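Local coordinates for protein monovalent Na+/H+ antiporter subunit D (Dietzia sp. DQ12-45-1b, PDB 7D3U) that is one of the membrane subunits of the Mrp complex, a sodium/proton antiporter, and is related to the proton-pumping antiporter-like subunits of complex I, at residues Ala104-Phe108 against Ile456-Arg460; Thr150-Ser156 against Leu442-Pro448; Leu214-Ala218 against Ala256-Tyr261. All blocks are in the same frame, centred on the assembly; numbering follows the deposited sequence.

Contact 1 of 3, residues Ala104-Phe108 against Ile456-Arg460; sequences AYKRF and IPDGR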
loop_
_atom_site.group_PDB
_atom_site.type_symbol
_atom_site.label_atom_id
_atom_site.label_comp_id
_atom_site.label_asym_id
_atom_site.label_seq_id
_atom_site.Cartn_x
_atom_site.Cartn_y
_atom_site.Cartn_z
ATOM N N ALA A 104 7.810 18.618 5.438
ATOM C CA ALA A 104 9.068 18.990 4.800
ATOM C C ALA A 104 9.812 20.053 5.588
ATOM O O ALA A 104 10.938 20.406 5.220
ATOM C CB ALA A 104 8.886 19.467 3.353
ATOM N N TYR A 105 9.222 20.578 6.658
ATOM C CA TYR A 105 9.930 21.386 7.632
ATOM C C TYR A 105 10.206 20.624 8.914
ATOM O O TYR A 105 11.078 21.034 9.684
ATOM C CB TYR A 105 9.132 22.654 7.960
ATOM C CG TYR A 105 8.947 23.584 6.786
ATOM C CD1 TYR A 105 9.980 24.405 6.358
ATOM C CD2 TYR A 105 7.741 23.642 6.106
ATOM C CE1 TYR A 105 9.815 25.258 5.287
ATOM C CE2 TYR A 105 7.567 24.490 5.032
ATOM C CZ TYR A 105 8.608 25.295 4.627
ATOM O OH TYR A 105 8.440 26.143 3.559
ATOM N N LYS A 106 9.488 19.530 9.154
ATOM C CA LYS A 106 9.811 18.643 10.255
ATOM C C LYS A 106 11.182 18.018 10.031
ATOM O O LYS A 106 11.728 18.027 8.925
ATOM C CB LYS A 106 8.750 17.553 10.392
ATOM C CG LYS A 106 7.329 18.082 10.455
ATOM C CD LYS A 106 7.074 18.829 11.748
ATOM C CE LYS A 106 5.771 19.601 11.689
ATOM N NZ LYS A 106 5.974 20.991 11.206
ATOM N N ARG A 107 11.746 17.477 11.103
ATOM C CA ARG A 107 13.072 16.891 11.018
ATOM C C ARG A 107 13.066 15.661 10.123
ATOM O O ARG A 107 12.122 14.866 10.137
ATOM C CB ARG A 107 13.578 16.523 12.410
ATOM C CG ARG A 107 14.146 17.696 13.181
ATOM C CD ARG A 107 15.517 18.075 12.666
ATOM N NE ARG A 107 16.564 17.260 13.269
ATOM C CZ ARG A 107 17.334 17.662 14.274
ATOM N NH1 ARG A 107 17.178 18.873 14.787
ATOM N NH2 ARG A 107 18.263 16.852 14.763
ATOM N N PHE A 108 14.126 15.522 9.329
ATOM C CA PHE A 108 14.402 14.311 8.556
ATOM C C PHE A 108 13.327 14.019 7.514
ATOM O O PHE A 108 13.142 12.870 7.115
ATOM C CB PHE A 108 14.578 13.098 9.473
ATOM C CG PHE A 108 15.527 13.327 10.610
ATOM C CD1 PHE A 108 16.680 14.069 10.433
ATOM C CD2 PHE A 108 15.261 12.805 11.860
ATOM C CE1 PHE A 108 17.548 14.280 11.481
ATOM C CE2 PHE A 108 16.125 13.013 12.909
ATOM C CZ PHE A 108 17.268 13.753 12.719
ATOM N N ILE A 456 7.812 16.832 16.813
ATOM C CA ILE A 456 8.962 16.749 15.909
ATOM C C ILE A 456 9.493 18.155 15.654
ATOM O O ILE A 456 8.706 19.057 15.321
ATOM C CB ILE A 456 8.563 16.063 14.604
ATOM C CG1 ILE A 456 7.941 14.699 14.898
ATOM C CG2 ILE A 456 9.764 15.905 13.698
ATOM C CD1 ILE A 456 7.461 13.973 13.673
ATOM N N PRO A 457 10.794 18.396 15.811
ATOM C CA PRO A 457 11.319 19.762 15.685
ATOM C C PRO A 457 11.061 20.336 14.302
ATOM O O PRO A 457 11.497 19.788 13.289
ATOM C CB PRO A 457 12.817 19.587 15.955
ATOM C CG PRO A 457 12.905 18.347 16.770
ATOM C CD PRO A 457 11.831 17.447 16.244
ATOM N N ASP A 458 10.339 21.450 14.270
ATOM C CA ASP A 458 10.013 22.108 13.017
ATOM C C ASP A 458 11.198 22.922 12.516
ATOM O O ASP A 458 11.991 23.455 13.298
ATOM C CB ASP A 458 8.792 23.009 13.196
ATOM C CG ASP A 458 8.057 23.251 11.901
ATOM O OD1 ASP A 458 8.717 23.601 10.904
ATOM O OD2 ASP A 458 6.821 23.085 11.875
ATOM N N GLY A 459 11.314 23.015 11.195
ATOM C CA GLY A 459 12.410 23.739 10.587
ATOM C C GLY A 459 12.196 25.235 10.581
ATOM O O GLY A 459 13.144 26.007 10.752
ATOM N N ARG A 460 10.952 25.658 10.382
ATOM C CA ARG A 460 10.605 27.077 10.418
ATOM C C ARG A 460 10.204 27.505 11.824
ATOM O O ARG A 460 9.173 28.136 12.038
ATOM C CB ARG A 460 9.488 27.359 9.420
ATOM C CG ARG A 460 8.300 26.430 9.573
ATOM C CD ARG A 460 7.206 26.714 8.569
ATOM N NE ARG A 460 6.184 25.675 8.607
ATOM C CZ ARG A 460 5.015 25.747 7.982
ATOM N NH1 ARG A 460 4.711 26.819 7.263
ATOM N NH2 ARG A 460 4.148 24.750 8.079
#
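Tyr-105 and Arg-460 meet as a flat stack: the guanidinium lies over one face of the phenol ring, centres 4.6 Å apart and planes 21° from parallel. Arg-460 CD sits almost on the ring normal as a CH-pi contact, 4.0 Å from the Tyr-105 ring centroid, and NE and CZ reach on over CD2 and CE2. The arginine chain is extended from CG to NE and crosses the tyrosine at about a right angle. Asp-458 links this stack to the next pair. Its OD1 accepts the backbone N of Arg-460 at 3.1 Å, an Asx turn, while OD2 takes the salt bridge from Lys-106 NZ, though modelled shorter than is plausible. Lys-106 leaves its backbone away from Ile-456 to Arg-460, and bends at chi2 (-69°) and chi4 (-92°) bring the amine back to the carboxylate. Further along, Arg-107 CG packs on Pro-457 CB at 3.6 Å, and Ile-456 CG2 rests against Lys-106 CB. The arrangement pins the long loop between strands 437-438 and 519-520 onto the short connection from helix 80-101 to helix 109-125. Leu-32 of helix 28-49 and Val-99 of helix 80-101 also touch Tyr-105, while subunit A packs against Arg-107 and Pro-457.

Contact 2 of 3, residues Thr150-Ser156 against Leu442-Pro448; sequences TRSGRAS and LPEGLDP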
loop_
_atom_site.group_PDB
_atom_site.type_symbol
_atom_site.label_atom_id
_atom_site.label_comp_id
_atom_site.label_asym_id
_atom_site.label_seq_id
_atom_site.Cartn_x
_atom_site.Cartn_y
_atom_site.Cartn_z
ATOM N N THR A 150 3.961 14.506 10.629
ATOM C CA THR A 150 2.635 15.080 10.484
ATOM C C THR A 150 2.749 16.593 10.369
ATOM O O THR A 150 3.781 17.185 10.695
ATOM C CB THR A 150 1.729 14.706 11.661
ATOM O OG1 THR A 150 1.586 13.282 11.712
ATOM C CG2 THR A 150 0.355 15.324 11.490
ATOM N N ARG A 151 1.669 17.213 9.892
ATOM C CA ARG A 151 1.646 18.664 9.742
ATOM C C ARG A 151 1.857 19.370 11.073
ATOM O O ARG A 151 2.456 20.450 11.115
ATOM C CB ARG A 151 0.324 19.094 9.105
ATOM C CG ARG A 151 0.041 20.584 9.161
ATOM C CD ARG A 151 -1.282 20.926 8.492
ATOM N NE ARG A 151 -2.432 20.443 9.249
ATOM C CZ ARG A 151 -3.079 19.312 8.987
ATOM N NH1 ARG A 151 -4.117 18.952 9.728
ATOM N NH2 ARG A 151 -2.690 18.540 7.982
ATOM N N SER A 152 1.394 18.775 12.170
ATOM C CA SER A 152 1.518 19.376 13.489
ATOM C C SER A 152 2.714 18.864 14.274
ATOM O O SER A 152 2.929 19.316 15.403
ATOM C CB SER A 152 0.247 19.131 14.302
ATOM O OG SER A 152 0.001 17.744 14.441
ATOM N N GLY A 153 3.488 17.938 13.720
ATOM C CA GLY A 153 4.647 17.414 14.405
ATOM C C GLY A 153 4.355 16.391 15.477
ATOM O O GLY A 153 5.282 15.985 16.186
ATOM N N ARG A 154 3.109 15.966 15.628
ATOM C CA ARG A 154 2.720 14.969 16.612
ATOM C C ARG A 154 2.200 13.721 15.907
ATOM O O ARG A 154 2.207 13.622 14.680
ATOM C CB ARG A 154 1.667 15.528 17.571
ATOM C CG ARG A 154 2.231 16.060 18.871
ATOM C CD ARG A 154 3.053 17.313 18.648
ATOM N NE ARG A 154 3.268 18.042 19.892
ATOM C CZ ARG A 154 3.946 19.181 19.980
ATOM N NH1 ARG A 154 4.092 19.778 21.154
ATOM N NH2 ARG A 154 4.477 19.724 18.896
ATOM N N ALA A 155 1.747 12.761 16.707
ATOM C CA ALA A 155 1.157 11.538 16.189
ATOM C C ALA A 155 0.142 11.030 17.200
ATOM O O ALA A 155 0.293 11.231 18.407
ATOM C CB ALA A 155 2.217 10.469 15.907
ATOM N N SER A 156 -0.899 10.380 16.695
ATOM C CA SER A 156 -1.992 9.913 17.528
ATOM C C SER A 156 -1.893 8.408 17.746
ATOM O O SER A 156 -1.049 7.719 17.171
ATOM C CB SER A 156 -3.334 10.279 16.898
ATOM O OG SER A 156 -3.507 9.617 15.659
ATOM N N LEU A 442 -7.134 20.035 12.891
ATOM C CA LEU A 442 -6.347 18.960 13.477
ATOM C C LEU A 442 -7.200 18.208 14.488
ATOM O O LEU A 442 -7.685 18.805 15.458
ATOM C CB LEU A 442 -5.086 19.512 14.140
ATOM C CG LEU A 442 -3.884 19.757 13.227
ATOM C CD1 LEU A 442 -2.941 20.764 13.858
ATOM C CD2 LEU A 442 -3.162 18.456 12.937
ATOM N N PRO A 443 -7.417 16.909 14.296
ATOM C CA PRO A 443 -8.237 16.160 15.250
ATOM C C PRO A 443 -7.582 16.118 16.619
ATOM O O PRO A 443 -6.366 16.261 16.756
ATOM C CB PRO A 443 -8.318 14.762 14.631
ATOM C CG PRO A 443 -7.125 14.670 13.744
ATOM C CD PRO A 443 -6.891 16.054 13.220
ATOM N N GLU A 444 -8.406 15.907 17.637
ATOM C CA GLU A 444 -7.922 15.894 19.014
ATOM C C GLU A 444 -7.038 14.669 19.207
ATOM O O GLU A 444 -7.524 13.541 19.308
ATOM C CB GLU A 444 -9.096 15.896 19.987
ATOM C CG GLU A 444 -8.768 16.473 21.351
ATOM C CD GLU A 444 -8.331 15.417 22.341
ATOM O OE1 GLU A 444 -7.750 15.787 23.382
ATOM O OE2 GLU A 444 -8.573 14.219 22.085
ATOM N N GLY A 445 -5.732 14.893 19.272
ATOM C CA GLY A 445 -4.777 13.805 19.333
ATOM C C GLY A 445 -3.547 14.088 18.499
ATOM O O GLY A 445 -2.480 13.518 18.741
ATOM N N LEU A 446 -3.688 14.958 17.501
ATOM C CA LEU A 446 -2.569 15.377 16.672
ATOM C C LEU A 446 -2.151 16.815 16.919
ATOM O O LEU A 446 -1.094 17.222 16.428
ATOM C CB LEU A 446 -2.907 15.216 15.181
ATOM C CG LEU A 446 -2.867 13.826 14.547
ATOM C CD1 LEU A 446 -4.115 13.045 14.898
ATOM C CD2 LEU A 446 -2.730 13.940 13.045
ATOM N N ASP A 447 -2.937 17.589 17.659
ATOM C CA ASP A 447 -2.616 18.999 17.811
ATOM C C ASP A 447 -1.678 19.201 18.998
ATOM O O ASP A 447 -1.779 18.489 19.998
ATOM C CB ASP A 447 -3.887 19.821 18.005
ATOM C CG ASP A 447 -4.715 19.342 19.174
ATOM O OD1 ASP A 447 -4.643 18.139 19.497
ATOM O OD2 ASP A 447 -5.442 20.165 19.767
ATOM N N PRO A 448 -0.755 20.162 18.914
ATOM C CA PRO A 448 0.234 20.381 19.978
ATOM C C PRO A 448 -0.327 21.112 21.194
ATOM O O PRO A 448 0.288 22.041 21.724
ATOM C CB PRO A 448 1.309 21.211 19.270
ATOM C CG PRO A 448 0.559 21.955 18.230
ATOM C CD PRO A 448 -0.505 21.022 17.744
#
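Ser-152 faces Leu-446 where two irregular segments run past each other in opposite directions, without forming a sheet. Residues Thr-150 to Gly-153 make a type I beta turn, closed by Gly-153 N to Thr-150 O at 3.1 Å; across from it, Leu-446 N bonds back to Pro-443 O. Gly-445, with phi at 140°, takes a backbone shape in which a side chain would jam against the preceding carbonyl. The hydroxyl of Ser-152 is turned to the carbonyl O of Leu-446, chi1 of 59° placing OG between the backbone N and the carbonyl carbon; the hydrogen bond is modelled too short for its length to carry weight. Leu-446 spreads its two methyls over the other segment: CD1 meets Ser-156 CB at 3.5 Å, and CD2 meets Thr-150 CG2 at 3.7 Å, their side chains crossing at about a right angle. Thr-150 OG1 in turn donates to Arg-154 O, nearly in line with the carbonyl.

This is loop-on-loop packing: the linker after strand 437-438 covers the loop joining transmembrane helices 129-146 and 157-187, where Ser-156 is the N-cap residue and its OG takes the backbone N of Gly-159. Leu-442 works at the other end, CD1 against Ser-152 CB and CD2 beside Arg-151 NH1, the leucine and arginine chains sliding past each other in opposite directions.

Arg-154 lays one guanidinium face on Pro-448, whose CB stands over the centre of the group, 3.4 Å from CZ; Arg-154 NH2 also makes a salt bridge to Asp-468. A leucine in place of Arg-154 would probably leave Asp-468 without this charge partner and strip the flat cover from the Pro-448 ring. Beyond the turn, Ala-155 O accepts a hydrogen bond from Arg-763 of subunit A.

Contact 3 of 3, residues Leu214-Ala218 against Ala256-Tyr261; sequences LFALA and AIYRIY. With LMT (dodecyl-beta-D-maltoside), chain R; LMT (dodecyl-beta-D-maltoside), chain N.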
loop_
_atom_site.group_PDB
_atom_site.type_symbol
_atom_site.label_atom_id
_atom_site.label_comp_id
_atom_site.label_asym_id
_atom_site.label_seq_id
_atom_site.Cartn_x
_atom_site.Cartn_y
_atom_site.Cartn_z
ATOM N N LEU A 214 5.499 -14.244 -5.786
ATOM C CA LEU A 214 4.396 -13.468 -6.338
ATOM C C LEU A 214 3.321 -13.201 -5.297
ATOM O O LEU A 214 2.678 -12.152 -5.330
ATOM C CB LEU A 214 3.797 -14.191 -7.543
ATOM C CG LEU A 214 4.672 -14.257 -8.792
ATOM C CD1 LEU A 214 3.957 -14.997 -9.900
ATOM C CD2 LEU A 214 5.046 -12.861 -9.237
ATOM N N PHE A 215 3.128 -14.118 -4.351
ATOM C CA PHE A 215 2.129 -13.907 -3.312
ATOM C C PHE A 215 2.599 -12.865 -2.309
ATOM O O PHE A 215 1.800 -12.055 -1.828
ATOM C CB PHE A 215 1.816 -15.232 -2.621
ATOM C CG PHE A 215 1.107 -15.085 -1.311
ATOM C CD1 PHE A 215 -0.102 -14.418 -1.232
ATOM C CD2 PHE A 215 1.643 -15.626 -0.160
ATOM C CE1 PHE A 215 -0.753 -14.284 -0.026
ATOM C CE2 PHE A 215 0.994 -15.498 1.047
ATOM C CZ PHE A 215 -0.208 -14.830 1.113
ATOM N N ALA A 216 3.893 -12.858 -1.988
ATOM C CA ALA A 216 4.426 -11.780 -1.163
ATOM C C ALA A 216 4.281 -10.433 -1.855
ATOM O O ALA A 216 3.875 -9.445 -1.228
ATOM C CB ALA A 216 5.890 -12.046 -0.826
ATOM N N LEU A 217 4.589 -10.375 -3.150
ATOM C CA LEU A 217 4.414 -9.131 -3.888
ATOM C C LEU A 217 2.945 -8.746 -4.018
ATOM O O LEU A 217 2.628 -7.558 -4.112
ATOM C CB LEU A 217 5.059 -9.245 -5.267
ATOM C CG LEU A 217 6.570 -9.460 -5.224
ATOM C CD1 LEU A 217 7.083 -9.970 -6.556
ATOM C CD2 LEU A 217 7.272 -8.176 -4.827
ATOM N N ALA A 218 2.041 -9.725 -4.011
ATOM C CA ALA A 218 0.616 -9.422 -4.028
ATOM C C ALA A 218 0.147 -8.869 -2.692
ATOM O O ALA A 218 -0.696 -7.965 -2.659
ATOM C CB ALA A 218 -0.181 -10.670 -4.397
ATOM N N ALA A 256 7.218 -5.508 -9.957
ATOM C CA ALA A 256 7.894 -6.757 -9.637
ATOM C C ALA A 256 7.096 -7.958 -10.116
ATOM O O ALA A 256 7.668 -8.909 -10.656
ATOM C CB ALA A 256 8.135 -6.851 -8.136
ATOM N N ILE A 257 5.776 -7.942 -9.918
ATOM C CA ILE A 257 4.949 -9.043 -10.403
ATOM C C ILE A 257 5.060 -9.153 -11.916
ATOM O O ILE A 257 5.207 -10.252 -12.467
ATOM C CB ILE A 257 3.487 -8.860 -9.958
ATOM C CG1 ILE A 257 3.359 -9.073 -8.452
ATOM C CG2 ILE A 257 2.585 -9.828 -10.699
ATOM C CD1 ILE A 257 1.933 -9.131 -7.965
ATOM N N TYR A 258 5.012 -8.012 -12.607
ATOM C CA TYR A 258 5.150 -8.014 -14.059
ATOM C C TYR A 258 6.474 -8.633 -14.481
ATOM O O TYR A 258 6.505 -9.561 -15.298
ATOM C CB TYR A 258 5.035 -6.591 -14.598
ATOM C CG TYR A 258 3.637 -6.195 -15.000
ATOM C CD1 TYR A 258 2.641 -6.044 -14.050
ATOM C CD2 TYR A 258 3.316 -5.968 -16.328
ATOM C CE1 TYR A 258 1.367 -5.681 -14.410
ATOM C CE2 TYR A 258 2.044 -5.605 -16.697
ATOM C CZ TYR A 258 1.074 -5.463 -15.734
ATOM O OH TYR A 258 -0.200 -5.101 -16.093
ATOM N N ARG A 259 7.580 -8.136 -13.926
ATOM C CA ARG A 259 8.895 -8.621 -14.330
ATOM C C ARG A 259 9.066 -10.100 -14.014
ATOM O O ARG A 259 9.592 -10.860 -14.836
ATOM C CB ARG A 259 9.987 -7.801 -13.647
ATOM C CG ARG A 259 11.391 -8.180 -14.063
ATOM C CD ARG A 259 11.711 -7.629 -15.434
ATOM N NE ARG A 259 11.992 -6.199 -15.389
ATOM C CZ ARG A 259 12.074 -5.421 -16.462
ATOM N NH1 ARG A 259 11.893 -5.935 -17.669
ATOM N NH2 ARG A 259 12.336 -4.130 -16.328
ATOM N N ILE A 260 8.622 -10.532 -12.833
ATOM C CA ILE A 260 8.809 -11.922 -12.433
ATOM C C ILE A 260 7.991 -12.848 -13.319
ATOM O O ILE A 260 8.512 -13.828 -13.863
ATOM C CB ILE A 260 8.456 -12.106 -10.947
ATOM C CG1 ILE A 260 9.494 -11.412 -10.070
ATOM C CG2 ILE A 260 8.398 -13.573 -10.600
ATOM C CD1 ILE A 260 10.904 -11.756 -10.438
ATOM N N TYR A 261 6.698 -12.560 -13.483
ATOM C CA TYR A 261 5.875 -13.445 -14.295
ATOM C C TYR A 261 6.233 -13.378 -15.771
ATOM O O TYR A 261 5.955 -14.332 -16.503
ATOM C CB TYR A 261 4.393 -13.128 -14.109
ATOM C CG TYR A 261 3.502 -14.212 -14.658
ATOM C CD1 TYR A 261 3.243 -15.358 -13.923
ATOM C CD2 TYR A 261 2.938 -14.102 -15.918
ATOM C CE1 TYR A 261 2.440 -16.357 -14.423
ATOM C CE2 TYR A 261 2.134 -15.097 -16.425
ATOM C CZ TYR A 261 1.887 -16.221 -15.674
ATOM O OH TYR A 261 1.084 -17.216 -16.177
HETATM C C1B LMT R . 0.127 -31.491 -12.991
HETATM C C2B LMT R . -0.497 -32.393 -11.908
HETATM C C3B LMT R . -0.710 -33.821 -12.440
HETATM C C4B LMT R . -0.754 -33.825 -13.984
HETATM C C5B LMT R . 0.597 -33.278 -14.485
HETATM C C6B LMT R . 0.496 -32.906 -15.959
HETATM O O1B LMT R . 0.691 -30.371 -12.392
HETATM O O2B LMT R . 0.368 -32.396 -10.846
HETATM O O3B LMT R . -1.817 -34.406 -11.885
HETATM O "O4'" LMT R . -0.944 -35.100 -14.465
HETATM O O5B LMT R . 1.089 -32.187 -13.728
HETATM O O6B LMT R . 1.723 -32.523 -16.433
HETATM C "C1'" LMT R . 1.604 -27.640 -10.621
HETATM C "C2'" LMT R . 0.744 -28.760 -10.016
HETATM C "C3'" LMT R . -0.507 -28.960 -10.892
HETATM C "C4'" LMT R . -0.089 -29.198 -12.349
HETATM C "C5'" LMT R . 0.823 -28.010 -12.732
HETATM C "C6'" LMT R . 0.448 -27.322 -14.017
HETATM O "O1'" LMT R . 1.831 -26.661 -9.695
HETATM O "O2'" LMT R . 1.474 -29.917 -10.049
HETATM O "O3'" LMT R . -1.309 -27.867 -10.816
HETATM O "O5'" LMT R . 0.886 -27.068 -11.696
HETATM O "O6'" LMT R . -0.811 -27.760 -14.331
HETATM C C1 LMT R . 1.102 -25.473 -9.872
HETATM C C2 LMT R . 2.060 -24.387 -9.488
HETATM C C3 LMT R . 1.460 -23.156 -8.900
HETATM C C4 LMT R . 2.028 -21.981 -9.647
HETATM C C5 LMT R . 1.266 -20.749 -9.309
HETATM C C6 LMT R . 1.467 -19.670 -10.315
HETATM C C7 LMT R . 0.658 -18.473 -9.929
HETATM C C8 LMT R . 0.841 -17.409 -10.948
HETATM C C9 LMT R . 0.062 -16.170 -10.666
HETATM C C10 LMT R . 0.412 -15.166 -11.726
HETATM C C11 LMT R . -0.737 -14.920 -12.648
HETATM C C12 LMT R . -0.985 -13.463 -12.833
HETATM C C1B LMT N . -4.835 -28.776 -14.464
HETATM C C2B LMT N . -4.733 -30.265 -14.097
HETATM C C3B LMT N . -4.399 -31.109 -15.344
HETATM C C4B LMT N . -3.147 -30.562 -16.076
HETATM C C5B LMT N . -3.275 -29.033 -16.187
HETATM C C6B LMT N . -2.930 -28.581 -17.602
HETATM O O1B LMT N . -3.934 -28.068 -13.684
HETATM O O2B LMT N . -3.741 -30.379 -13.161
HETATM O O3B LMT N . -5.482 -31.230 -16.176
HETATM O "O4'" LMT N . -2.003 -30.872 -15.380
HETATM O O5B LMT N . -4.551 -28.577 -15.813
HETATM O O6B LMT N . -3.211 -27.250 -17.752
HETATM C "C1'" LMT N . -3.459 -25.152 -10.901
HETATM C "C2'" LMT N . -4.477 -26.220 -10.478
HETATM C "C3'" LMT N . -4.427 -27.427 -11.451
HETATM C "C4'" LMT N . -4.428 -26.992 -12.927
HETATM C "C5'" LMT N . -3.401 -25.847 -13.058
HETATM C "C6'" LMT N . -3.219 -25.348 -14.464
HETATM O "O1'" LMT N . -3.603 -24.032 -10.143
HETATM O "O2'" LMT N . -4.134 -26.660 -9.228
HETATM O "O3'" LMT N . -5.477 -28.262 -11.223
HETATM O "O5'" LMT N . -3.747 -24.780 -12.229
HETATM O "O6'" LMT N . -4.479 -25.097 -14.940
HETATM C C1 LMT N . -2.519 -23.759 -9.293
HETATM C C2 LMT N . -2.691 -22.320 -8.920
HETATM C C3 LMT N . -2.012 -21.873 -7.672
HETATM C C4 LMT N . -2.634 -20.561 -7.285
HETATM C C5 LMT N . -2.087 -20.095 -5.983
HETATM C C6 LMT N . -0.887 -19.233 -6.162
HETATM C C7 LMT N . -1.145 -17.882 -5.570
HETATM C C8 LMT N . -0.166 -16.920 -6.140
HETATM C C9 LMT N . -0.483 -15.492 -5.858
HETATM C C10 LMT N . -0.530 -14.781 -7.177
HETATM C C11 LMT N . -0.477 -13.301 -6.992
HETATM C C12 LMT N . -0.343 -12.589 -8.293
#
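The ring of Tyr-261 meets both Leu-214 and a detergent tail. At its edge, near the ring plane, stands Leu-214 CD1, 4.1 Å from Tyr-261 CD1. Over one face lies the dodecyl chain of the maltoside in chain R, its C11 displaced toward the rim and its C10 reaching to 3.6 Å from Tyr-261 CE1. The tyrosine is turned to this position by chi1 of -166°, which sets the ring anti to the backbone N.

The other branch of Leu-214 does the work between the helices. CD2 packs against Ile-260 CG2 at 3.7 Å, the two side chains sliding past each other in opposite directions, and also nears Ile-257 CG2. One turn on, Leu-217 straddles Ala-256: both its CD1 and CD2 come to 3.7 Å from Ala-256 CB, while its CB touches Ile-257 CG1 at 3.6 Å. Ile-257 CD1 rests against the backbone of the facing helix, near Leu-214 O and Ala-218 N. The side-chain pairs across the helices are all apolar. The end of the second maltoside tail, in chain N, reaches helix 204-221, its C11 3.7 Å from Ala-218 CB.

The axes of segments 214-218 and 256-261 approach to 9.9 Å at 165°, nearly antiparallel; they belong to helices 204-221 and 249-263 of the antiporter-like transmembrane fold. Phe-132 of helix 129-146 covers Leu-217 and Ala-256, Leu-177 of helix 157-187 also touches Leu-217, and helix 296-316 backs the second helix through Leu-312 on Ile-257 and Val-315 on Tyr-261.

From the N terminus, the chain reaches 104-108 after helix 80-101, then the loop 150-156, then the transmembrane helices carrying 214-218 and 256-261. Contact 3 closes the shortest loop, with 37 residues between its segments. Later the chain enters the long linker past strand 437-438, where 442-448 returns to 150-156 and 456-460 to 104-108. The three closures nest without crossing: contact 3 within contact 2, contact 2 within contact 1. Contacts 1 and 2, centres about 14 Å apart, touch through a probable hydrogen bond from Ile-456 N to Gly-153 O and hold the linker on two inter-helix connections. Contact 3, joining helix to helix, lies on the opposite side of the chain's centre.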